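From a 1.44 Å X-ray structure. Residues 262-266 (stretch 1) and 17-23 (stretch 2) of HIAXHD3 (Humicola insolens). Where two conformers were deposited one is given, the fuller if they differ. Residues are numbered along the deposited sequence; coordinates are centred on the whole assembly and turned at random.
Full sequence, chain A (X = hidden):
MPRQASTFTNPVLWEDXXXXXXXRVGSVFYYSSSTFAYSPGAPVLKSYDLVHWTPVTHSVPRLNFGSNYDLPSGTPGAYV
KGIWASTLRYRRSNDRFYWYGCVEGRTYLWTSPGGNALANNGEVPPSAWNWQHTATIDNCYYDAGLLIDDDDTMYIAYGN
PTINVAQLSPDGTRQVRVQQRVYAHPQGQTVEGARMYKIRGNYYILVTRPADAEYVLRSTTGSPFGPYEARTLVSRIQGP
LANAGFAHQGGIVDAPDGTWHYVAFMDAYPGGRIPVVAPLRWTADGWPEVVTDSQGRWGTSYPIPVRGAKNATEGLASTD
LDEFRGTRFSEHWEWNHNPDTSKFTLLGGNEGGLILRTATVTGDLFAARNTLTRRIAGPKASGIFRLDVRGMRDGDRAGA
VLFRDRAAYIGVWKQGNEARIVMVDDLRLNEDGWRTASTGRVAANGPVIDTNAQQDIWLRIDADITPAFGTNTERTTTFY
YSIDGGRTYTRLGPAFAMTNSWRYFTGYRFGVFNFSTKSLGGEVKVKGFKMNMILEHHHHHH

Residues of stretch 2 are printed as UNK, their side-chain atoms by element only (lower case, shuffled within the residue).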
ATOM      1  N   TYR A 262      19.766  -0.332  -3.585  1.00  5.70           N
ATOM      2  CA  TYR A 262      18.668   0.181  -4.420  1.00  4.83           C
ATOM      3  C   TYR A 262      17.428  -0.678  -4.081  1.00  4.70           C
ATOM      4  O   TYR A 262      17.465  -1.930  -4.182  1.00  4.78           O
ATOM      5  CB  TYR A 262      19.060   0.129  -5.913  1.00  5.24           C
ATOM      6  CG  TYR A 262      17.968   0.547  -6.881  1.00  5.64           C
ATOM      7  CD1 TYR A 262      16.982   1.481  -6.517  1.00  6.23           C
ATOM      8  CD2 TYR A 262      17.903  -0.005  -8.166  1.00  5.99           C
ATOM      9  CE1 TYR A 262      15.983   1.857  -7.399  1.00  6.21           C
ATOM     10  CE2 TYR A 262      16.909   0.347  -9.037  1.00  6.02           C
ATOM     11  CZ  TYR A 262      15.940   1.251  -8.655  1.00  5.22           C
ATOM     12  OH  TYR A 262      14.959   1.571  -9.572  1.00  5.52           O
ATOM     13  N   VAL A 263      16.367  -0.017  -3.630  1.00  4.64           N
ATOM     14  CA  VAL A 263      15.105  -0.708  -3.326  1.00  4.62           C
ATOM     15  C   VAL A 263      14.159  -0.297  -4.436  1.00  4.48           C
ATOM     16  O   VAL A 263      13.746   0.855  -4.510  1.00  4.97           O
ATOM     17  CB  VAL A 263      14.503  -0.312  -1.953  1.00  4.97           C
ATOM     18  CG1 VAL A 263      13.277  -1.151  -1.659  1.00  5.17           C
ATOM     19  CG2 VAL A 263      15.529  -0.516  -0.853  1.00  5.50           C
ATOM     20  N   ALA A 264      13.835  -1.236  -5.311  1.00  4.56           N
ATOM     21  CA  ALA A 264      12.934  -0.939  -6.448  1.00  4.05           C
ATOM     22  C   ALA A 264      11.642  -1.716  -6.252  1.00  4.12           C
ATOM     23  O   ALA A 264      11.513  -2.450  -5.261  1.00  4.50           O
ATOM     24  CB  ALA A 264      13.586  -1.318  -7.787  1.00  4.65           C
ATOM     25  N   PHE A 265      10.664  -1.594  -7.152  1.00  4.55           N
ATOM     26  CA  PHE A 265       9.588  -2.574  -7.077  1.00  4.97           C
ATOM     27  C   PHE A 265       9.324  -3.205  -8.421  1.00  5.55           C
ATOM     28  O   PHE A 265       9.746  -2.676  -9.472  1.00  5.48           O
ATOM     29  CB  PHE A 265       8.275  -1.992  -6.468  1.00  6.10           C
ATOM     30  CG  PHE A 265       7.776  -0.771  -7.173  1.00  7.77           C
ATOM     31  CD1 PHE A 265       7.002  -0.894  -8.331  1.00  9.00           C
ATOM     32  CD2 PHE A 265       8.082   0.506  -6.685  1.00  8.28           C
ATOM     33  CE1 PHE A 265       6.537   0.240  -8.994  1.00 10.33           C
ATOM     34  CE2 PHE A 265       7.609   1.626  -7.331  1.00  9.71           C
ATOM     35  CZ  PHE A 265       6.837   1.500  -8.478  1.00 10.54           C
ATOM     36  N   MET A 266       8.635  -4.349  -8.365  1.00  5.27           N
ATOM     37  CA  MET A 266       8.233  -5.153  -9.518  0.57  5.96           C
ATOM     38  C   MET A 266       6.732  -4.982  -9.750  1.00  6.10           C
ATOM     39  O   MET A 266       5.978  -4.849  -8.772  1.00  7.19           O
ATOM     40  CB  MET A 266       8.475  -6.639  -9.220  0.57  6.57           C
ATOM     41  CG  MET A 266       9.901  -7.018  -8.840  0.57  7.46           C
ATOM     42  SD  MET A 266      11.117  -6.747 -10.153  0.57  9.36           S
ATOM     43  CE  MET A 266      10.514  -7.789 -11.488  0.57  7.61           C
ATOM     44  N   UNK A  17       3.091  -2.599  -1.971  1.00  5.12           N
ATOM     45  CA  UNK A  17       3.580  -1.347  -1.302  1.00  4.57           C
ATOM     46  C   UNK A  17       4.266  -0.499  -2.350  1.00  4.99           C
ATOM     47  O   UNK A  17       5.492  -0.351  -2.361  1.00  5.80           O
ATOM     48  n   UNK A  17       2.554  -2.762   2.939  1.00  7.28           N
ATOM     49  c   UNK A  17       3.627  -1.907   1.203  1.00  5.60           C
ATOM     50  c   UNK A  17       3.352  -3.078   1.888  1.00  6.21           C
ATOM     51  n   UNK A  17       2.957  -0.922   1.854  1.00  6.38           N
ATOM     52  c   UNK A  17       2.308  -1.445   2.917  1.00  6.30           C
ATOM     53  c   UNK A  17       4.442  -1.652  -0.052  1.00  4.90           C
ATOM     54  N   UNK A  18       3.481   0.061  -3.278  1.00  5.27           N
ATOM     55  CA  UNK A  18       4.051   0.744  -4.444  1.00  5.47           C
ATOM     56  C   UNK A  18       4.608   2.125  -4.175  1.00  5.64           C
ATOM     57  O   UNK A  18       4.351   2.712  -3.108  1.00  5.49           O
ATOM     58  c   UNK A  18       2.837   0.925  -5.361  1.00  5.94           C
ATOM     59  c   UNK A  18       1.699   1.064  -4.409  1.00  5.86           C
ATOM     60  c   UNK A  18       2.009   0.044  -3.341  1.00  5.83           C
ATOM     61  N   UNK A  19       5.362   2.642  -5.153  1.00  5.98           N
ATOM     62  CA  UNK A  19       5.898   4.015  -5.121  1.00  6.57           C
ATOM     63  C   UNK A  19       6.733   4.318  -3.882  1.00  6.37           C
ATOM     64  O   UNK A  19       6.672   5.408  -3.313  1.00  7.75           O
ATOM     65  c   UNK A  19       4.794   5.052  -5.308  1.00  7.11           C
ATOM     66  N   UNK A  20       7.555   3.356  -3.496  1.00  5.40           N
ATOM     67  CA  UNK A  20       8.254   3.416  -2.226  1.00  5.13           C
ATOM     68  C   UNK A  20       9.259   4.560  -2.152  1.00  5.84           C
ATOM     69  O   UNK A  20       9.873   4.923  -3.163  1.00  6.73           O
ATOM     70  c   UNK A  20      10.074   0.123  -3.015  1.00  7.87           C
ATOM     71  c   UNK A  20      10.096   1.629  -2.779  1.00  6.29           C
ATOM     72  c   UNK A  20       8.898   2.056  -1.918  1.00  5.76           C
ATOM     73  c   UNK A  20      11.409   2.059  -2.121  1.00  6.05           C
ATOM     74  N   UNK A  21       9.371   5.114  -0.948  1.00  6.18           N
ATOM     75  CA  UNK A  21      10.478   5.994  -0.535  1.00  6.28           C
ATOM     76  C   UNK A  21      11.155   5.264   0.613  1.00  5.67           C
ATOM     77  O   UNK A  21      10.457   4.799   1.494  1.00  6.02           O
ATOM     78  o   UNK A  21      12.857   9.292  -0.291  1.00 14.42           O
ATOM     79  c   UNK A  21      10.956   8.261   0.679  1.00  8.86           C
ATOM     80  c   UNK A  21       9.923   7.344  -0.014  1.00  7.43           C
ATOM     81  o   UNK A  21      10.903  10.029  -0.948  1.00 15.83           O
ATOM     82  c   UNK A  21      11.614   9.263  -0.256  1.00 11.17           C
ATOM     83  N   UNK A  22      12.487   5.150   0.609  1.00  4.75           N
ATOM     84  CA  UNK A  22      13.211   4.523   1.730  0.69  4.72           C
ATOM     85  C   UNK A  22      14.290   5.457   2.259  1.00  4.78           C
ATOM     86  O   UNK A  22      14.940   6.169   1.490  1.00  5.51           O
ATOM     87  c   UNK A  22      12.962   1.981   1.411  0.69  6.10           C
ATOM     88  c   UNK A  22      14.681   3.276   0.036  0.69  4.21           C
ATOM     89  c   UNK A  22      13.909   3.182   1.358  0.69  5.20           C
ATOM     90  N   UNK A  23      14.476   5.455   3.572  1.00  4.21           N
ATOM     91  CA  UNK A  23      15.556   6.237   4.178  1.00  4.15           C
ATOM     92  C   UNK A  23      15.942   5.612   5.497  1.00  4.70           C
ATOM     93  O   UNK A  23      15.241   4.734   5.983  1.00  4.79           O
ATOM     94  c   UNK A  23      13.969   7.975   5.193  1.00  4.71           C
ATOM     95  c   UNK A  23      11.569   8.172   5.465  1.00  4.87           C
ATOM     96  c   UNK A  23      11.724   8.422   6.822  1.00  4.80           C
ATOM     97  c   UNK A  23      12.690   7.977   4.660  1.00  5.03           C
ATOM     98  c   UNK A  23      15.181   7.731   4.332  1.00  4.41           C
ATOM     99  c   UNK A  23      12.994   8.401   7.365  1.00  5.45           C
ATOM    100  c   UNK A  23      14.108   8.178   6.556  1.00  5.39           C
TER

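Position 17 carries one carbon and then a five-membered ring of three carbons and two nitrogens, the signature of an imidazole. CB of position 17 is 7.5 Å from CB of F265, and the ring, at the end that leads away, is farther still. This is H17, whose ND1 is hydrogen-bonded elsewhere in the structure.

Position 18 has three side-chain carbons, and they close a ring onto the backbone nitrogen, which only proline does. The CA-to-CB bond points sideways, and the ring stays out of contact. What reaches stretch 1 is the main chain: the carbonyl carbon C of position 18 lies 4.4 Å from CE2 of F265. The residue is P18.

Position 19 has a single side-chain carbon, CB, which points away from stretch 1. The backbone is again the part that matters: N of position 19 lies 3.3 Å from CE2 of F265, and its approach to the ring is oblique. One carbon makes this A19. With phi and psi of 56° and 41°, it takes a left-handed turn, a conformation less common for residues with a side chain.

Position 20 shows four carbons, forked at the second, with no heteroatom. The fork places two methyl groups next to stretch 1, one of them within reach of three residues there. This is L20, directed toward the strand. Its CD2 lies 3.7 Å from CG1 of V263, 3.7 Å from O of A264 and 4.2 Å from CD2 of F265, where it sits at the ring edge, near the ring plane. CD1 comes 3.6 Å from O of V263. Chi1 is p, while chi2, at 93°, falls between the usual wells.

Position 21 has three carbons, the third bearing two oxygens: a carboxylate on a two-carbon arm. It points away and touches nothing on stretch 1. This is E21; both carboxylate oxygens are hydrogen-bonded elsewhere in the structure, so both have partners although the residue is buried.

Position 22 has one carbon carrying two more, a fork at the first side-chain atom. It points toward stretch 1, and one branch carbon meets CG2 of V263. This is V22, and the pair is CG2 of V22 to CG2 of V263 at 4.0 Å.

Position 23 has one carbon followed by a six-carbon ring without a hydroxyl, out of reach of the strand: F23.

The contact works without a single hydrogen bond between the stretches. The CA of F265 is 7.0 Å from the CA of P18, the CA of V263 7.5 Å from the CA of V22, and the CA of A264 7.7 Å from the CA of L20; side chains fill the space between. V263 and F265 point toward stretch 2, while A264 between them points away; L20 and V22 answer in the same alternating fashion around E21. L20 is the hub, touching V263, A264 and F265, and the F265 ring extends the packing to the backbone of the turn. The rule to read is alternation: apolar groups directed inward, with the intervening carboxylate turned outward to partners of its own.

Stretch 2 (17-23) HPALEVF
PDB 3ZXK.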